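Local coordinates for charybdin (Charybdis maritima, PDB 2B7U), which is a plant member of the ribosome-inactivating protein family, with a mixed alpha-and-beta fold in a single chain, at residues L60-R65 against D140-L145; Q84-G89 against K144-T149; V172-H177 against Q192-D197; N196-N201 against Q223-K228. All blocks are in the same frame, centred on the assembly; numbering follows the deposited sequence. Where two conformers were deposited one is given.

Contact 1 (L60-R65 against D140-L145); sequences LKLTFR and DAVSKL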
loop_
_atom_site.group_PDB
_atom_site.type_symbol
_atom_site.label_atom_id
_atom_site.label_comp_id
_atom_site.label_asym_id
_atom_site.label_seq_id
_atom_site.Cartn_x
_atom_site.Cartn_y
_atom_site.Cartn_z
ATOM N N LEU A 60 5.099 6.718 -7.640
ATOM C CA LEU A 60 5.895 5.503 -7.766
ATOM C C LEU A 60 6.038 5.226 -9.258
ATOM O O LEU A 60 5.075 4.879 -9.913
ATOM C CB LEU A 60 5.190 4.335 -7.073
ATOM C CG LEU A 60 5.748 2.935 -7.314
ATOM C CD1 LEU A 60 7.181 2.815 -6.824
ATOM C CD2 LEU A 60 4.826 1.870 -6.679
ATOM N N LYS A 61 7.245 5.402 -9.778
ATOM C CA LYS A 61 7.505 5.207 -11.206
ATOM C C LYS A 61 8.133 3.834 -11.401
ATOM O O LYS A 61 9.159 3.509 -10.783
ATOM C CB LYS A 61 8.432 6.310 -11.727
ATOM C CG LYS A 61 8.604 6.338 -13.242
ATOM C CD LYS A 61 9.080 7.748 -13.636
ATOM C CE LYS A 61 9.566 7.869 -15.040
ATOM N NZ LYS A 61 10.228 9.207 -15.231
ATOM N N LEU A 62 7.505 3.013 -12.234
ATOM C CA LEU A 62 7.954 1.647 -12.469
ATOM C C LEU A 62 8.281 1.498 -13.938
ATOM O O LEU A 62 7.475 1.851 -14.773
ATOM C CB LEU A 62 6.864 0.653 -12.099
ATOM C CG LEU A 62 6.375 0.682 -10.653
ATOM C CD1 LEU A 62 5.222 -0.310 -10.474
ATOM C CD2 LEU A 62 7.478 0.406 -9.688
ATOM N N THR A 63 9.453 0.948 -14.222
ATOM C CA THR A 63 9.917 0.846 -15.597
ATOM C C THR A 63 10.355 -0.581 -15.882
ATOM O O THR A 63 10.946 -1.256 -15.031
ATOM C CB THR A 63 11.075 1.804 -15.831
ATOM O OG1 THR A 63 10.617 3.165 -15.731
ATOM C CG2 THR A 63 11.652 1.591 -17.169
ATOM N N PHE A 64 10.073 -1.045 -17.100
ATOM C CA PHE A 64 10.536 -2.341 -17.551
ATOM C C PHE A 64 10.786 -2.310 -19.049
ATOM O O PHE A 64 9.837 -2.187 -19.820
ATOM C CB PHE A 64 9.500 -3.421 -17.263
ATOM C CG PHE A 64 9.910 -4.782 -17.748
ATOM C CD1 PHE A 64 11.077 -5.356 -17.294
ATOM C CD2 PHE A 64 9.141 -5.472 -18.654
ATOM C CE1 PHE A 64 11.470 -6.601 -17.749
ATOM C CE2 PHE A 64 9.538 -6.728 -19.115
ATOM C CZ PHE A 64 10.684 -7.284 -18.659
ATOM N N ARG A 65 12.045 -2.438 -19.446
ATOM C CA ARG A 65 12.431 -2.514 -20.866
ATOM C C ARG A 65 11.768 -1.415 -21.714
ATOM O O ARG A 65 11.189 -1.684 -22.764
ATOM C CB ARG A 65 12.129 -3.904 -21.444
ATOM C CG ARG A 65 12.958 -4.995 -20.802
ATOM C CD ARG A 65 12.775 -6.352 -21.466
ATOM N NE ARG A 65 13.698 -7.313 -20.869
ATOM C CZ ARG A 65 13.493 -8.629 -20.778
ATOM N NH1 ARG A 65 14.430 -9.398 -20.212
ATOM N NH2 ARG A 65 12.380 -9.191 -21.241
ATOM N N ASP A 140 4.584 -7.784 -16.173
ATOM C CA ASP A 140 3.336 -7.754 -16.927
ATOM C C ASP A 140 2.440 -6.590 -16.505
ATOM O O ASP A 140 1.770 -5.959 -17.321
ATOM C CB ASP A 140 2.590 -9.079 -16.757
ATOM C CG ASP A 140 3.373 -10.264 -17.268
ATOM O OD1 ASP A 140 4.247 -10.081 -18.160
ATOM O OD2 ASP A 140 3.120 -11.388 -16.768
ATOM N N ALA A 141 2.411 -6.308 -15.211
ATOM C CA ALA A 141 1.614 -5.203 -14.714
ATOM C C ALA A 141 2.065 -3.876 -15.266
ATOM O O ALA A 141 1.232 -3.062 -15.657
ATOM C CB ALA A 141 1.665 -5.157 -13.203
ATOM N N VAL A 142 3.364 -3.612 -15.291
ATOM C CA VAL A 142 3.764 -2.312 -15.873
ATOM C C VAL A 142 3.479 -2.255 -17.381
ATOM O O VAL A 142 3.026 -1.234 -17.883
ATOM C CB VAL A 142 5.156 -1.699 -15.414
ATOM C CG1 VAL A 142 5.806 -2.419 -14.212
ATOM C CG2 VAL A 142 6.057 -1.367 -16.540
ATOM N N SER A 143 3.666 -3.368 -18.090
ATOM C CA SER A 143 3.341 -3.401 -19.519
ATOM C C SER A 143 1.881 -3.068 -19.779
ATOM O O SER A 143 1.549 -2.289 -20.668
ATOM C CB SER A 143 3.664 -4.774 -20.102
ATOM O OG SER A 143 5.033 -5.049 -19.972
ATOM N N LYS A 144 0.987 -3.653 -18.988
ATOM C CA LYS A 144 -0.426 -3.411 -19.183
ATOM C C LYS A 144 -0.815 -1.989 -18.795
ATOM O O LYS A 144 -1.561 -1.333 -19.494
ATOM C CB LYS A 144 -1.250 -4.417 -18.388
ATOM C CG LYS A 144 -1.135 -5.828 -18.903
ATOM C CD LYS A 144 -1.808 -6.011 -20.248
ATOM C CE LYS A 144 -1.800 -7.494 -20.679
ATOM N NZ LYS A 144 -2.031 -8.440 -19.541
ATOM N N LEU A 145 -0.309 -1.499 -17.668
ATOM C CA LEU A 145 -0.672 -0.163 -17.237
ATOM C C LEU A 145 -0.177 0.908 -18.209
ATOM O O LEU A 145 -0.868 1.911 -18.437
ATOM C CB LEU A 145 -0.197 0.091 -15.789
ATOM C CG LEU A 145 -0.981 -0.682 -14.715
ATOM C CD1 LEU A 145 -0.267 -0.608 -13.388
ATOM C CD2 LEU A 145 -2.423 -0.197 -14.600
#
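The aromatic ring of Phe64 meets Ser143 at its edge, where OG of Ser143 stands near the ring plane, 4.3 Å from CD2. One face of the same ring carries the aliphatic chain of the next residue, with CG of Arg65 3.7 Å above the plane and displaced toward the rim. The guanidinium of Arg65 in turn has CE1 of Phe64 above one face, displaced toward its rim. The hydroxyl of Ser143 is hydrogen-bonded to the carbonyl of Gln139, one helical turn back, and weakly to Gln67. Away from the ring, the contact rests on Val142, whose two methyl groups divide the strand between them. CG1 packs on Leu62, 3.9 Å from its CB, while CG2 lies near the backbone and reaches CB of Phe64 at 4.1 Å. CG1 is almost eclipsed with the backbone N (chi1 -11°), an unusual setting for a valine. Leu62 and Phe64, two residues apart on the strand, both direct their CB atoms toward the helix, and Thr63 between them directs its own away. Ile16 and Thr69 also touch Val142, so the valine is enclosed by neighbouring parts of the chain as well. The axes of strand 60-64 and helix 140-145 approach to 8.2 Å, with 103° between their directions. This is the apolar seam of a layered alpha-and-beta fold, in which helix 135-147 lies across one face of the mixed sheet of a ribosome-inactivating protein.

Contact 2 (Q84-G89 against K144-T149); sequences QMQGAG and KLAVST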
loop_
_atom_site.group_PDB
_atom_site.type_symbol
_atom_site.label_atom_id
_atom_site.label_comp_id
_atom_site.label_asym_id
_atom_site.label_seq_id
_atom_site.Cartn_x
_atom_site.Cartn_y
_atom_site.Cartn_z
ATOM N N GLN A 84 -0.626 6.798 -14.563
ATOM C CA GLN A 84 -0.439 7.469 -15.841
ATOM C C GLN A 84 -0.085 6.492 -16.957
ATOM O O GLN A 84 0.840 5.697 -16.814
ATOM C CB GLN A 84 0.689 8.480 -15.731
ATOM C CG GLN A 84 0.753 9.405 -16.929
ATOM C CD GLN A 84 1.783 10.494 -16.812
ATOM O OE1 GLN A 84 1.541 11.633 -17.251
ATOM N NE2 GLN A 84 2.934 10.164 -16.270
ATOM N N MET A 85 -0.786 6.613 -18.083
ATOM C CA MET A 85 -0.442 5.862 -19.300
ATOM C C MET A 85 0.746 6.508 -20.004
ATOM O O MET A 85 0.970 7.710 -19.871
ATOM C CB MET A 85 -1.632 5.799 -20.235
ATOM C CG MET A 85 -2.764 4.946 -19.686
ATOM S SD MET A 85 -4.206 4.834 -20.736
ATOM C CE MET A 85 -3.673 3.714 -22.034
ATOM N N GLN A 86 1.494 5.704 -20.767
ATOM C CA GLN A 86 2.765 6.131 -21.352
ATOM C C GLN A 86 2.632 6.978 -22.613
ATOM O O GLN A 86 3.398 7.922 -22.792
ATOM C CB GLN A 86 3.644 4.917 -21.663
ATOM C CG GLN A 86 5.030 5.252 -22.178
ATOM C CD GLN A 86 5.988 4.093 -22.070
ATOM O OE1 GLN A 86 5.632 3.025 -21.587
ATOM N NE2 GLN A 86 7.202 4.285 -22.544
ATOM N N GLY A 87 1.680 6.645 -23.474
ATOM C CA GLY A 87 1.584 7.249 -24.804
ATOM C C GLY A 87 1.361 8.745 -24.749
ATOM O O GLY A 87 2.200 9.532 -25.206
ATOM N N ALA A 88 0.215 9.137 -24.219
ATOM C CA ALA A 88 -0.161 10.544 -24.153
ATOM C C ALA A 88 0.068 11.148 -22.758
ATOM O O ALA A 88 0.005 12.368 -22.600
ATOM C CB ALA A 88 -1.592 10.702 -24.570
ATOM N N GLY A 89 0.341 10.312 -21.750
ATOM C CA GLY A 89 0.483 10.791 -20.366
ATOM C C GLY A 89 -0.865 11.005 -19.688
ATOM O O GLY A 89 -0.968 11.791 -18.754
ATOM N N LYS A 144 0.987 -3.653 -18.988
ATOM C CA LYS A 144 -0.426 -3.411 -19.183
ATOM C C LYS A 144 -0.815 -1.989 -18.795
ATOM O O LYS A 144 -1.561 -1.333 -19.494
ATOM C CB LYS A 144 -1.250 -4.417 -18.388
ATOM C CG LYS A 144 -1.135 -5.828 -18.903
ATOM C CD LYS A 144 -1.808 -6.011 -20.248
ATOM C CE LYS A 144 -1.800 -7.494 -20.679
ATOM N NZ LYS A 144 -2.031 -8.440 -19.541
ATOM N N LEU A 145 -0.309 -1.499 -17.668
ATOM C CA LEU A 145 -0.672 -0.163 -17.237
ATOM C C LEU A 145 -0.177 0.908 -18.209
ATOM O O LEU A 145 -0.868 1.911 -18.437
ATOM C CB LEU A 145 -0.197 0.091 -15.789
ATOM C CG LEU A 145 -0.981 -0.682 -14.715
ATOM C CD1 LEU A 145 -0.267 -0.608 -13.388
ATOM C CD2 LEU A 145 -2.423 -0.197 -14.600
ATOM N N ALA A 146 0.971 0.654 -18.820
ATOM C CA ALA A 146 1.530 1.578 -19.814
ATOM C C ALA A 146 0.551 1.845 -20.977
ATOM O O ALA A 146 0.464 2.971 -21.465
ATOM C CB ALA A 146 2.847 1.050 -20.349
ATOM N N VAL A 147 -0.193 0.821 -21.404
ATOM C CA VAL A 147 -0.983 0.932 -22.661
ATOM C C VAL A 147 -2.411 0.416 -22.670
ATOM O O VAL A 147 -3.174 0.748 -23.569
ATOM C CB VAL A 147 -0.242 0.232 -23.832
ATOM C CG1 VAL A 147 1.153 0.804 -23.947
ATOM C CG2 VAL A 147 -0.232 -1.293 -23.657
ATOM N N SER A 148 -2.787 -0.439 -21.725
ATOM C CA SER A 148 -4.072 -1.128 -21.877
ATOM C C SER A 148 -5.254 -0.207 -21.610
ATOM O O SER A 148 -5.202 0.608 -20.716
ATOM C CB SER A 148 -4.150 -2.351 -20.978
ATOM O OG SER A 148 -5.399 -3.012 -21.184
ATOM N N THR A 149 -6.331 -0.338 -22.394
ATOM C CA THR A 149 -7.589 0.359 -22.084
ATOM C C THR A 149 -8.667 -0.607 -21.575
ATOM O O THR A 149 -9.842 -0.250 -21.487
ATOM C CB THR A 149 -8.148 1.116 -23.293
ATOM O OG1 THR A 149 -8.469 0.185 -24.333
ATOM C CG2 THR A 149 -7.153 2.141 -23.790
#
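Gln86 and Ala146 are joined by one backbone hydrogen bond, and it illustrates how a carbonyl near the C-terminal end of a helix can be used by a distant loop. The amide of Gln86 donates to Ala146 O over 3.0 Å in a nearly straight line (175°), arriving in the carbonyl plane on a lone pair. Two residues earlier, Lys144 O accepts from the backbone amides of both Val147 and Ser148. The loop that supplies the donor connects strands 80-84 and 91-93, antiparallel neighbours in the mixed sheet, so the contact docks the turn of a beta-hairpin against the last part of helix 135-147. Van der Waals contacts flank the bond, most of them between carbon and backbone carbonyl oxygen. Met85 runs past the same helix end, its CG 3.8 Å from Leu145 O. A bend at the thioether (chi3 75°) brings CE to 3.4 Å from Val147 O and 4.2 Å from Thr149 CG2, and Arg154 and Leu92 also touch the side chain. Gln86 combines packing with polar anchorage: CG is anti to the backbone N (chi1 -176°), the chain continues extended, and OE1 ends 3.6 Å from Ala146 CB. Its amide group is held from outside the contact, OE1 accepting from Val68 N and NE2 donating to Gly66 O, which ties the loop to the neighbouring hairpin turn.

Contact 3 (V172-H177 against Q192-D197); sequences VDIANH and QWMQND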
loop_
_atom_site.group_PDB
_atom_site.type_symbol
_atom_site.label_atom_id
_atom_site.label_comp_id
_atom_site.label_asym_id
_atom_site.label_seq_id
_atom_site.Cartn_x
_atom_site.Cartn_y
_atom_site.Cartn_z
ATOM N N VAL A 172 5.938 -6.249 7.378
ATOM C CA VAL A 172 7.212 -6.946 7.285
ATOM C C VAL A 172 7.099 -8.304 6.615
ATOM O O VAL A 172 7.903 -8.628 5.729
ATOM C CB VAL A 172 7.835 -7.082 8.717
ATOM C CG1 VAL A 172 9.104 -7.935 8.693
ATOM C CG2 VAL A 172 8.106 -5.667 9.287
ATOM N N ASP A 173 6.127 -9.099 7.032
ATOM C CA ASP A 173 6.026 -10.505 6.582
ATOM C C ASP A 173 5.623 -10.566 5.107
ATOM O O ASP A 173 5.987 -11.514 4.396
ATOM C CB ASP A 173 5.013 -11.280 7.426
ATOM C CG ASP A 173 5.488 -11.492 8.843
ATOM O OD1 ASP A 173 6.564 -12.102 9.006
ATOM O OD2 ASP A 173 4.803 -11.026 9.772
ATOM N N ILE A 174 4.869 -9.569 4.656
ATOM C CA ILE A 174 4.432 -9.478 3.256
ATOM C C ILE A 174 5.621 -9.097 2.371
ATOM O O ILE A 174 5.872 -9.760 1.341
ATOM C CB ILE A 174 3.217 -8.538 3.079
ATOM C CG1 ILE A 174 2.034 -9.093 3.874
ATOM C CG2 ILE A 174 2.827 -8.432 1.619
ATOM C CD1 ILE A 174 0.773 -8.279 3.798
ATOM N N ALA A 175 6.378 -8.064 2.765
ATOM C CA ALA A 175 7.610 -7.712 2.058
ATOM C C ALA A 175 8.552 -8.903 1.955
ATOM O O ALA A 175 9.097 -9.175 0.878
ATOM C CB ALA A 175 8.325 -6.571 2.699
ATOM N N ASN A 176 8.729 -9.611 3.059
ATOM C CA ASN A 176 9.606 -10.807 3.071
ATOM C C ASN A 176 9.111 -11.849 2.087
ATOM O O ASN A 176 9.899 -12.430 1.311
ATOM C CB ASN A 176 9.703 -11.429 4.469
ATOM C CG ASN A 176 10.549 -10.614 5.423
ATOM O OD1 ASN A 176 11.311 -9.749 4.999
ATOM N ND2 ASN A 176 10.427 -10.903 6.721
ATOM N N HIS A 177 7.803 -12.099 2.114
ATOM C CA HIS A 177 7.232 -13.140 1.297
ATOM C C HIS A 177 7.469 -12.859 -0.170
ATOM O O HIS A 177 7.830 -13.754 -0.950
ATOM C CB HIS A 177 5.727 -13.265 1.539
ATOM C CG HIS A 177 5.083 -14.305 0.683
ATOM N ND1 HIS A 177 5.241 -15.654 0.911
ATOM C CD2 HIS A 177 4.303 -14.194 -0.416
ATOM C CE1 HIS A 177 4.581 -16.329 -0.014
ATOM N NE2 HIS A 177 4.003 -15.471 -0.827
ATOM N N GLN A 192 -3.227 -16.799 2.682
ATOM C CA GLN A 192 -4.507 -16.252 3.130
ATOM C C GLN A 192 -4.372 -15.499 4.456
ATOM O O GLN A 192 -5.050 -14.491 4.672
ATOM C CB GLN A 192 -5.576 -17.357 3.240
ATOM C CG GLN A 192 -7.000 -16.801 3.377
ATOM C CD GLN A 192 -8.080 -17.842 3.094
ATOM O OE1 GLN A 192 -9.171 -17.510 2.608
ATOM N NE2 GLN A 192 -7.789 -19.095 3.408
ATOM N N TRP A 193 -3.497 -15.958 5.346
ATOM C CA TRP A 193 -3.354 -15.288 6.636
ATOM C C TRP A 193 -2.832 -13.858 6.474
ATOM O O TRP A 193 -3.184 -12.951 7.244
ATOM C CB TRP A 193 -2.491 -16.099 7.592
ATOM C CG TRP A 193 -1.005 -16.084 7.396
ATOM C CD1 TRP A 193 -0.257 -16.981 6.672
ATOM C CD2 TRP A 193 -0.082 -15.160 7.967
ATOM N NE1 TRP A 193 1.076 -16.653 6.764
ATOM C CE2 TRP A 193 1.211 -15.545 7.559
ATOM C CE3 TRP A 193 -0.218 -14.041 8.789
ATOM C CZ2 TRP A 193 2.349 -14.844 7.945
ATOM C CZ3 TRP A 193 0.920 -13.362 9.176
ATOM C CH2 TRP A 193 2.179 -13.762 8.750
ATOM N N MET A 194 -1.973 -13.658 5.477
ATOM C CA MET A 194 -1.461 -12.319 5.172
ATOM C C MET A 194 -2.567 -11.422 4.614
ATOM O O MET A 194 -2.609 -10.226 4.909
ATOM C CB MET A 194 -0.269 -12.394 4.221
ATOM C CG MET A 194 0.916 -13.031 4.854
ATOM S SD MET A 194 2.372 -13.053 3.797
ATOM C CE MET A 194 3.455 -14.038 4.840
ATOM N N GLN A 195 -3.467 -11.963 3.810
ATOM C CA GLN A 195 -4.649 -11.187 3.408
ATOM C C GLN A 195 -5.574 -10.863 4.596
ATOM O O GLN A 195 -5.931 -9.699 4.879
ATOM C CB GLN A 195 -5.436 -11.951 2.347
ATOM C CG GLN A 195 -6.663 -11.189 1.881
ATOM C CD GLN A 195 -7.574 -12.036 1.046
ATOM O OE1 GLN A 195 -8.028 -13.096 1.481
ATOM N NE2 GLN A 195 -7.855 -11.586 -0.155
ATOM N N ASN A 196 -5.963 -11.885 5.336
ATOM C CA ASN A 196 -7.051 -11.736 6.282
ATOM C C ASN A 196 -6.645 -11.261 7.669
ATOM O O ASN A 196 -7.423 -10.570 8.385
ATOM C CB ASN A 196 -7.776 -13.068 6.441
ATOM C CG ASN A 196 -8.484 -13.522 5.194
ATOM O OD1 ASN A 196 -8.836 -14.704 5.071
ATOM N ND2 ASN A 196 -8.731 -12.607 4.278
ATOM N N ASP A 197 -5.484 -11.707 8.120
ATOM C CA ASP A 197 -5.015 -11.338 9.448
ATOM C C ASP A 197 -4.251 -10.016 9.392
ATOM O O ASP A 197 -4.322 -9.225 10.331
ATOM C CB ASP A 197 -4.121 -12.404 10.080
ATOM C CG ASP A 197 -4.751 -13.782 10.110
ATOM O OD1 ASP A 197 -5.781 -14.019 9.419
ATOM O OD2 ASP A 197 -4.161 -14.652 10.783
#
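Met194 reaches across to the helix that holds Asp173, Ile174 and His177. Its CE lies 3.6 Å from Asp173 O, and its SD is 4.0 Å from Ile174 CG1; the methionine and isoleucine side chains slide past each other in opposite directions. SD also sits 4.9 Å from the centre of the His177 imidazole, a sulfur-aromatic contact that is oblique to the ring (34° off its normal). Beside it, Trp193 turns an edge to Asp173: OD2 approaches CH2 at 3.9 Å in the indole plane, the two side chains crossing at about a right angle. Segments 172-177 and 192-197 pack as antiparallel helices, 149° between directions, with their axes a wide 10.7 Å apart; the extended methionine is what bridges such a distance. Within its own helix, Met194 supports the indole, its CG lying 3.7 Å above the ring and over its centre. Farther out, NE2 of His177 is hydrogen-bonded to Lys189 O in the connection between the helices, and OD1 of Asp173 to the morpholine nitrogen of a bound MES molecule.

Contact 4 (N196-N201 against Q223-K228); sequences NDLEKN and QTIYGK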
loop_
_atom_site.group_PDB
_atom_site.type_symbol
_atom_site.label_atom_id
_atom_site.label_comp_id
_atom_site.label_asym_id
_atom_site.label_seq_id
_atom_site.Cartn_x
_atom_site.Cartn_y
_atom_site.Cartn_z
ATOM N N ASN A 196 -5.963 -11.885 5.336
ATOM C CA ASN A 196 -7.051 -11.736 6.282
ATOM C C ASN A 196 -6.645 -11.261 7.669
ATOM O O ASN A 196 -7.423 -10.570 8.385
ATOM C CB ASN A 196 -7.776 -13.068 6.441
ATOM C CG ASN A 196 -8.484 -13.522 5.194
ATOM O OD1 ASN A 196 -8.836 -14.704 5.071
ATOM N ND2 ASN A 196 -8.731 -12.607 4.278
ATOM N N ASP A 197 -5.484 -11.707 8.120
ATOM C CA ASP A 197 -5.015 -11.338 9.448
ATOM C C ASP A 197 -4.251 -10.016 9.392
ATOM O O ASP A 197 -4.322 -9.225 10.331
ATOM C CB ASP A 197 -4.121 -12.404 10.080
ATOM C CG ASP A 197 -4.751 -13.782 10.110
ATOM O OD1 ASP A 197 -5.781 -14.019 9.419
ATOM O OD2 ASP A 197 -4.161 -14.652 10.783
ATOM N N LEU A 198 -3.483 -9.800 8.326
ATOM C CA LEU A 198 -2.682 -8.584 8.218
ATOM C C LEU A 198 -3.365 -7.489 7.423
ATOM O O LEU A 198 -3.756 -6.470 7.985
ATOM C CB LEU A 198 -1.311 -8.889 7.615
ATOM C CG LEU A 198 -0.449 -9.867 8.413
ATOM C CD1 LEU A 198 0.915 -10.021 7.762
ATOM C CD2 LEU A 198 -0.283 -9.404 9.858
ATOM N N GLU A 199 -3.506 -7.687 6.113
ATOM C CA GLU A 199 -3.946 -6.594 5.232
ATOM C C GLU A 199 -5.250 -5.972 5.673
ATOM O O GLU A 199 -5.367 -4.756 5.688
ATOM C CB GLU A 199 -4.014 -7.029 3.778
ATOM C CG GLU A 199 -2.671 -7.444 3.226
ATOM C CD GLU A 199 -2.675 -7.797 1.759
ATOM O OE1 GLU A 199 -3.749 -7.714 1.107
ATOM O OE2 GLU A 199 -1.581 -8.159 1.262
ATOM N N LYS A 200 -6.212 -6.796 6.038
ATOM C CA LYS A 200 -7.526 -6.274 6.417
ATOM C C LYS A 200 -7.523 -5.520 7.734
ATOM O O LYS A 200 -8.497 -4.808 8.018
ATOM C CB LYS A 200 -8.569 -7.392 6.407
ATOM C CG LYS A 200 -9.044 -7.908 5.021
ATOM C CD LYS A 200 -8.219 -7.506 3.813
ATOM C CE LYS A 200 -8.593 -6.127 3.272
ATOM N NZ LYS A 200 -7.401 -5.351 2.751
ATOM N N ASN A 201 -6.447 -5.669 8.509
ATOM C CA ASN A 201 -6.386 -5.135 9.888
ATOM C C ASN A 201 -5.361 -4.008 10.052
ATOM O O ASN A 201 -5.093 -3.581 11.174
ATOM C CB ASN A 201 -6.037 -6.257 10.852
ATOM C CG ASN A 201 -7.186 -7.229 11.045
ATOM O OD1 ASN A 201 -6.994 -8.462 11.073
ATOM N ND2 ASN A 201 -8.384 -6.695 11.167
ATOM N N GLN A 223 -4.559 -10.126 20.078
ATOM C CA GLN A 223 -4.988 -10.421 18.725
ATOM C C GLN A 223 -4.408 -11.768 18.322
ATOM O O GLN A 223 -3.364 -12.164 18.820
ATOM C CB GLN A 223 -4.472 -9.345 17.784
ATOM C CG GLN A 223 -4.899 -7.950 18.192
ATOM C CD GLN A 223 -6.365 -7.720 18.027
ATOM O OE1 GLN A 223 -6.925 -7.969 16.958
ATOM N NE2 GLN A 223 -7.021 -7.262 19.092
ATOM N N THR A 224 -5.078 -12.460 17.419
ATOM C CA THR A 224 -4.539 -13.703 16.883
ATOM C C THR A 224 -4.111 -13.457 15.443
ATOM O O THR A 224 -4.915 -13.010 14.613
ATOM C CB THR A 224 -5.588 -14.812 16.981
ATOM O OG1 THR A 224 -5.927 -15.011 18.354
ATOM C CG2 THR A 224 -5.039 -16.099 16.411
ATOM N N ILE A 225 -2.862 -13.814 15.132
ATOM C CA ILE A 225 -2.282 -13.682 13.784
ATOM C C ILE A 225 -1.538 -14.971 13.456
ATOM O O ILE A 225 -0.740 -15.429 14.266
ATOM C CB ILE A 225 -1.295 -12.500 13.681
ATOM C CG1 ILE A 225 -2.022 -11.187 13.974
ATOM C CG2 ILE A 225 -0.630 -12.470 12.301
ATOM C CD1 ILE A 225 -1.134 -9.953 14.009
ATOM N N TYR A 226 -1.815 -15.528 12.282
ATOM C CA TYR A 226 -1.200 -16.795 11.842
ATOM C C TYR A 226 -1.315 -17.855 12.941
ATOM O O TYR A 226 -0.378 -18.618 13.177
ATOM C CB TYR A 226 0.275 -16.575 11.499
ATOM C CG TYR A 226 0.926 -17.590 10.573
ATOM C CD1 TYR A 226 2.310 -17.682 10.497
ATOM C CD2 TYR A 226 0.179 -18.428 9.768
ATOM C CE1 TYR A 226 2.927 -18.585 9.640
ATOM C CE2 TYR A 226 0.792 -19.343 8.912
ATOM C CZ TYR A 226 2.165 -19.410 8.853
ATOM O OH TYR A 226 2.775 -20.332 7.999
ATOM N N GLY A 227 -2.469 -17.909 13.598
ATOM C CA GLY A 227 -2.730 -18.905 14.620
ATOM C C GLY A 227 -2.008 -18.720 15.950
ATOM O O GLY A 227 -2.075 -19.597 16.822
ATOM N N LYS A 228 -1.356 -17.573 16.134
ATOM C CA LYS A 228 -0.595 -17.278 17.342
ATOM C C LYS A 228 -1.213 -16.084 18.055
ATOM O O LYS A 228 -1.637 -15.134 17.395
ATOM C CB LYS A 228 0.832 -16.911 16.991
ATOM C CG LYS A 228 1.619 -17.985 16.297
ATOM C CD LYS A 228 2.965 -17.439 15.750
ATOM C CE LYS A 228 3.719 -16.472 16.707
ATOM N NZ LYS A 228 3.585 -14.979 16.402
HETATM O O HOH W 1 -4.733 -16.259 12.815
#
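Asp197 and Ile225 bury the largest areas here, with Leu198 third, and together they show how one carboxylate can hold a tight turn in place. OD2 of Asp197 accepts from the backbone amide of Tyr226 at 2.9 Å, with an angle of 159° at the hydrogen, and the donor meets the oxygen nearly along its C-O axis. A water molecule donates to the same OD2 over 2.7 Å and accepts from Gly227 N, so that one carboxylate oxygen reaches two successive amides of the turn, the second through the water. That turn is a type I' beta turn running from Ile225 to Lys228, whose end residues exchange two backbone hydrogen bonds as in a two-residue hairpin. Ile225 supplies the apolar half of the contact. Its CG2, set anti to the backbone N, touches Asp197 CB at 4.1 Å and Leu198 CD2 at 3.9 Å, and the leucine and isoleucine side chains cross at about a right angle. Leu198, the next residue after Asp197, thus packs beside the polar interaction. Phe239 touches both Leu198 and Ile225, Phe171 adds to the leucine and Phe205 of helix 202-214 to the isoleucine. The small hairpin of strands 223-225 and 228-230 is thereby seated against the C-terminal part of helix 192-199, with helix 202-214 packed alongside.

The four contacts fall into two pairs. Contacts 1 and 2, with centres 9 Å apart, use overlapping parts of helix 135-147, which meets the sheet in one and a hairpin loop in the other. Contacts 3 and 4, also 9 Å between centres, share helix 192-199; they touch, among other places, at the stacked rings of Trp193 and Tyr226, with Trp193 CD1 3.4 Å from Tyr226 CE2. The side chains of Asp173 in contact 3 and Tyr226 in contact 4 each come within about 3 Å of bound MES, probably from the crystallisation liquor, and Lys228 pairs with a MES sulfonate. The centres of contacts 2 and 4 are about 36 Å apart, on opposite sides of the chain's centre.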